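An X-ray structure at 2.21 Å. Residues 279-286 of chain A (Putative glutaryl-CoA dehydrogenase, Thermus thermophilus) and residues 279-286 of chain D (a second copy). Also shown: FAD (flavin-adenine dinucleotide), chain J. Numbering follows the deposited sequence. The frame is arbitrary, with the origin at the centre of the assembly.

Chain A (279-286) KKQLVQAK
Chain D 279-286: KKQLVQAK

Two copies of the segment KKQLVQAK meet through the first turns of their helices, burying 392 Å² summed over both sides. At the apolar centre, Leu A282 and Leu D282 meet with CD2 of Leu A282 4.1 Å from CD2 of Leu D282. Each leucine also reaches the alanine one turn further along the opposing helix: CD2 of Leu A282 lies 4.2 Å from CB of Ala D285, and CD2 of Leu D282 lies 4.4 Å from CB of Ala A285. Both leucines leave the backbone sideways to the contact and adopt the mt rotamer (chi1 -68° in each, chi2 163° in chain A and 171° in chain D), which brings the two CD2 methyls together while CD1 of Leu A282 and CD1 of Leu D282 diverge. The two alanines point toward the partner; a lone methyl group suits this place, filling the space beside a leucine tip without carrying a polar group into the apolar patch.

The backbone frame is nearly the same in both copies. Residues 281-286 are helical, with phi from -59° to -88° and psi from -30° to -45°, and each helix continues beyond the stretch. Their axes approach to 9.9 Å, and their N-to-C directions make an angle of 91°, so the helices cross almost perpendicularly. Lys A280 and Lys D280 hold the N-cap positions in extended conformations (phi/psi -81/137° and -92/144°). The carbonyl O of Lys A280 accepts from N of Gln A284 at 2.8 Å, and O of Lys D280 accepts from N of Gln D284 at 2.9 Å, closing the first turn of each helix.

The nearest backbone pair is the two glutamines: CA of Gln A281 and CA of Gln D281 are 5.8 Å apart, and CB of Gln A281 is 3.6 Å from CB of Gln D281. Both point toward the partner and are buried, with mt side chains (chi1 -69° and -76°, chi2 -159° and -170°) that pass each other and carry their amides to the opposing helix start. NE2 of Gln A281 lies 3.0 Å from N of Leu D282 and 3.2 Å from N of Gln D281; reciprocally, NE2 of Gln D281 is 2.8 Å from N of Leu A282. Because both amides are probably turned over in the model, the hydrogen bonding here remains open. A long, unbranched side chain suits this site, since it can reach across to the start of the opposing helix.

Beside the glutamines, the buried N-cap residues Lys A280 and Lys D280 bring carbon atoms of their side chains close to the partner's glutamine amide: as modelled, CD of Lys A280 is 3.4 Å from OE1 of Gln D281, and CB of Lys D280 is 3.6 Å from NE2 of Gln A281. Both have chi1 and chi2 in m and chi3 in t, and their ends lead away, where each NZ is hydrogen-bonded elsewhere in the structure. FAD lies next to both stretches: OE1 of Gln A281 is modelled 3.0 Å from N1A of FAD, CE of Lys D280 is 3.6 Å from N6A of FAD, and CG1 of Val D283 is 3.7 Å from N3A of FAD.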

# COMPACT_ATOMS: atom_id res chain seq x y z
N LYS A 279 14.65 -18.04 -4.56
CA LYS A 279 13.83 -18.57 -5.64
C LYS A 279 12.33 -18.46 -5.38
O LYS A 279 11.54 -18.80 -6.24
CB LYS A 279 14.20 -20.02 -5.91
CG LYS A 279 13.73 -20.52 -7.25
CD LYS A 279 14.15 -21.96 -7.48
CE LYS A 279 13.62 -22.47 -8.80
NZ LYS A 279 13.98 -23.89 -9.05
N LYS A 280 11.94 -17.99 -4.20
CA LYS A 280 10.52 -17.86 -3.89
C LYS A 280 9.96 -16.58 -4.50
O LYS A 280 10.60 -15.53 -4.43
CB LYS A 280 10.31 -17.88 -2.37
CG LYS A 280 10.75 -19.17 -1.69
CD LYS A 280 10.04 -20.37 -2.28
CE LYS A 280 10.20 -21.62 -1.43
NZ LYS A 280 11.60 -22.01 -1.13
N GLN A 281 8.77 -16.67 -5.08
CA GLN A 281 8.10 -15.54 -5.73
C GLN A 281 7.88 -14.39 -4.76
O GLN A 281 8.02 -13.22 -5.12
CB GLN A 281 6.76 -15.97 -6.35
CG GLN A 281 6.90 -16.91 -7.57
CD GLN A 281 5.67 -16.94 -8.47
OE1 GLN A 281 5.79 -17.25 -9.67
NE2 GLN A 281 4.49 -16.60 -7.91
N LEU A 282 7.54 -14.71 -3.52
CA LEU A 282 7.28 -13.63 -2.59
C LEU A 282 8.58 -12.91 -2.14
O LEU A 282 8.50 -11.68 -1.85
CB LEU A 282 6.44 -14.13 -1.39
CG LEU A 282 5.01 -14.50 -1.81
CD1 LEU A 282 4.41 -15.36 -0.70
CD2 LEU A 282 4.12 -13.26 -2.05
N VAL A 283 9.75 -13.57 -2.09
CA VAL A 283 10.93 -12.76 -1.72
C VAL A 283 11.48 -12.16 -3.02
O VAL A 283 12.03 -11.03 -2.97
CB VAL A 283 12.09 -13.51 -0.95
CG1 VAL A 283 11.50 -14.69 -0.22
CG2 VAL A 283 13.22 -13.83 -1.87
N GLN A 284 11.36 -12.83 -4.16
CA GLN A 284 11.89 -12.15 -5.32
C GLN A 284 11.11 -10.83 -5.53
O GLN A 284 11.70 -9.84 -5.93
CB GLN A 284 11.71 -12.97 -6.67
CG GLN A 284 12.40 -14.30 -6.69
CD GLN A 284 12.75 -14.68 -8.14
OE1 GLN A 284 13.71 -15.43 -8.38
NE2 GLN A 284 11.99 -14.15 -9.12
N ALA A 285 9.80 -10.78 -5.21
CA ALA A 285 9.04 -9.53 -5.43
C ALA A 285 9.61 -8.39 -4.59
O ALA A 285 9.65 -7.25 -5.07
CB ALA A 285 7.58 -9.74 -5.11
N LYS A 286 10.07 -8.71 -3.39
CA LYS A 286 10.63 -7.71 -2.47
C LYS A 286 11.95 -7.18 -2.96
O LYS A 286 12.20 -5.97 -2.90
CB LYS A 286 10.84 -8.34 -1.10
CG LYS A 286 9.57 -8.70 -0.38
CD LYS A 286 9.93 -9.43 0.91
CE LYS A 286 8.69 -9.96 1.61
NZ LYS A 286 9.09 -11.15 2.41
N LYS D 279 -1.35 -22.27 -8.22
CA LYS D 279 -0.29 -22.74 -7.39
C LYS D 279 0.86 -21.73 -7.30
O LYS D 279 1.95 -22.06 -6.80
CB LYS D 279 0.23 -24.04 -7.94
CG LYS D 279 1.13 -24.71 -6.99
CD LYS D 279 1.51 -25.99 -7.61
CE LYS D 279 2.44 -26.71 -6.70
NZ LYS D 279 2.53 -28.10 -7.19
N LYS D 280 0.64 -20.52 -7.79
CA LYS D 280 1.72 -19.54 -7.72
C LYS D 280 1.61 -18.74 -6.47
O LYS D 280 0.49 -18.36 -6.04
CB LYS D 280 1.65 -18.54 -8.85
CG LYS D 280 1.48 -19.14 -10.16
CD LYS D 280 2.55 -20.16 -10.30
CE LYS D 280 2.60 -20.52 -11.72
NZ LYS D 280 3.70 -21.48 -11.85
N GLN D 281 2.77 -18.40 -5.92
CA GLN D 281 2.79 -17.61 -4.71
C GLN D 281 2.13 -16.24 -4.94
O GLN D 281 1.40 -15.77 -4.08
CB GLN D 281 4.21 -17.43 -4.21
CG GLN D 281 4.79 -18.66 -3.53
CD GLN D 281 6.10 -18.37 -2.85
OE1 GLN D 281 6.84 -19.28 -2.47
NE2 GLN D 281 6.39 -17.07 -2.68
N LEU D 282 2.38 -15.59 -6.07
CA LEU D 282 1.80 -14.27 -6.30
C LEU D 282 0.29 -14.25 -6.49
O LEU D 282 -0.36 -13.27 -6.11
CB LEU D 282 2.51 -13.59 -7.46
CG LEU D 282 3.96 -13.24 -7.12
CD1 LEU D 282 4.68 -12.77 -8.35
CD2 LEU D 282 3.99 -12.18 -6.02
N VAL D 283 -0.28 -15.30 -7.08
CA VAL D 283 -1.74 -15.34 -7.28
C VAL D 283 -2.40 -15.83 -5.98
O VAL D 283 -3.50 -15.40 -5.64
CB VAL D 283 -2.15 -16.28 -8.45
CG1 VAL D 283 -1.40 -15.89 -9.72
CG2 VAL D 283 -1.87 -17.71 -8.08
N GLN D 284 -1.74 -16.73 -5.26
CA GLN D 284 -2.30 -17.20 -4.00
C GLN D 284 -2.41 -16.05 -2.99
O GLN D 284 -3.38 -15.95 -2.23
CB GLN D 284 -1.43 -18.31 -3.39
CG GLN D 284 -1.57 -19.67 -4.04
CD GLN D 284 -1.22 -20.83 -3.10
OE1 GLN D 284 -1.32 -22.00 -3.47
NE2 GLN D 284 -0.81 -20.50 -1.87
N ALA D 285 -1.41 -15.17 -2.99
CA ALA D 285 -1.38 -14.03 -2.09
C ALA D 285 -2.58 -13.13 -2.32
O ALA D 285 -3.17 -12.65 -1.35
CB ALA D 285 -0.09 -13.25 -2.28
N LYS D 286 -2.93 -12.88 -3.58
CA LYS D 286 -4.09 -12.04 -3.92
C LYS D 286 -5.41 -12.65 -3.42
O LYS D 286 -6.28 -11.94 -2.92
CB LYS D 286 -4.17 -11.82 -5.44
CG LYS D 286 -2.98 -11.05 -6.04
CD LYS D 286 -3.03 -11.02 -7.55
CE LYS D 286 -1.78 -10.38 -8.16
NZ LYS D 286 -1.78 -10.50 -9.66
PA FAD J . -2.59 -15.62 -17.93
O1A FAD J . -3.36 -16.90 -17.64
O2A FAD J . -1.26 -15.64 -18.60
O5B FAD J . -2.48 -14.79 -16.55
C5B FAD J . -3.44 -14.64 -15.64
C4B FAD J . -3.04 -14.19 -14.25
O4B FAD J . -1.83 -15.07 -13.72
C3B FAD J . -2.06 -12.91 -14.45
O3B FAD J . -2.13 -12.23 -13.20
C2B FAD J . -0.57 -13.33 -14.41
O2B FAD J . 0.24 -12.44 -13.74
C1B FAD J . -0.66 -14.50 -13.48
N9A FAD J . 0.46 -15.47 -13.85
C8A FAD J . 0.63 -16.05 -15.03
N7A FAD J . 1.76 -16.81 -14.94
C5A FAD J . 2.29 -16.66 -13.69
C6A FAD J . 3.44 -17.18 -13.00
N6A FAD J . 4.29 -18.02 -13.60
N1A FAD J . 3.68 -16.81 -11.71
C2A FAD J . 2.84 -15.94 -11.05
N3A FAD J . 1.74 -15.43 -11.67
C4A FAD J . 1.45 -15.78 -12.99
N1 FAD J . -0.99 -10.74 -27.21
C2 FAD J . -0.25 -10.76 -28.37
O2 FAD J . 0.58 -11.67 -28.57
N3 FAD J . -0.43 -9.79 -29.31
C4 FAD J . -1.34 -8.78 -29.12
O4 FAD J . -1.48 -7.92 -30.01
C4X FAD J . -2.12 -8.74 -27.94
N5 FAD J . -3.07 -7.75 -27.72
C5X FAD J . -3.84 -7.74 -26.58
C6 FAD J . -4.83 -6.74 -26.41
C7 FAD J . -5.65 -6.73 -25.26
C7M FAD J . -6.69 -5.64 -25.18
C8 FAD J . -5.47 -7.74 -24.25
C8M FAD J . -6.30 -7.82 -22.99
C9 FAD J . -4.49 -8.72 -24.42
C9A FAD J . -3.66 -8.76 -25.58
N10 FAD J . -2.68 -9.75 -25.80
C10 FAD J . -1.93 -9.75 -26.96
C1' FAD J . -2.45 -10.82 -24.84
C2' FAD J . -1.86 -10.35 -23.53
O2' FAD J . -0.45 -10.23 -23.68
C3' FAD J . -2.28 -11.35 -22.47
O3' FAD J . -3.56 -10.96 -21.95
C4' FAD J . -1.29 -11.48 -21.32
O4' FAD J . -0.20 -12.33 -21.69
C5' FAD J . -1.95 -12.10 -20.11
O5' FAD J . -2.07 -13.48 -20.32
P FAD J . -3.46 -14.24 -20.30
O1P FAD J . -4.57 -13.29 -20.59
O2P FAD J . -3.35 -15.46 -21.19
O3P FAD J . -3.58 -14.65 -18.74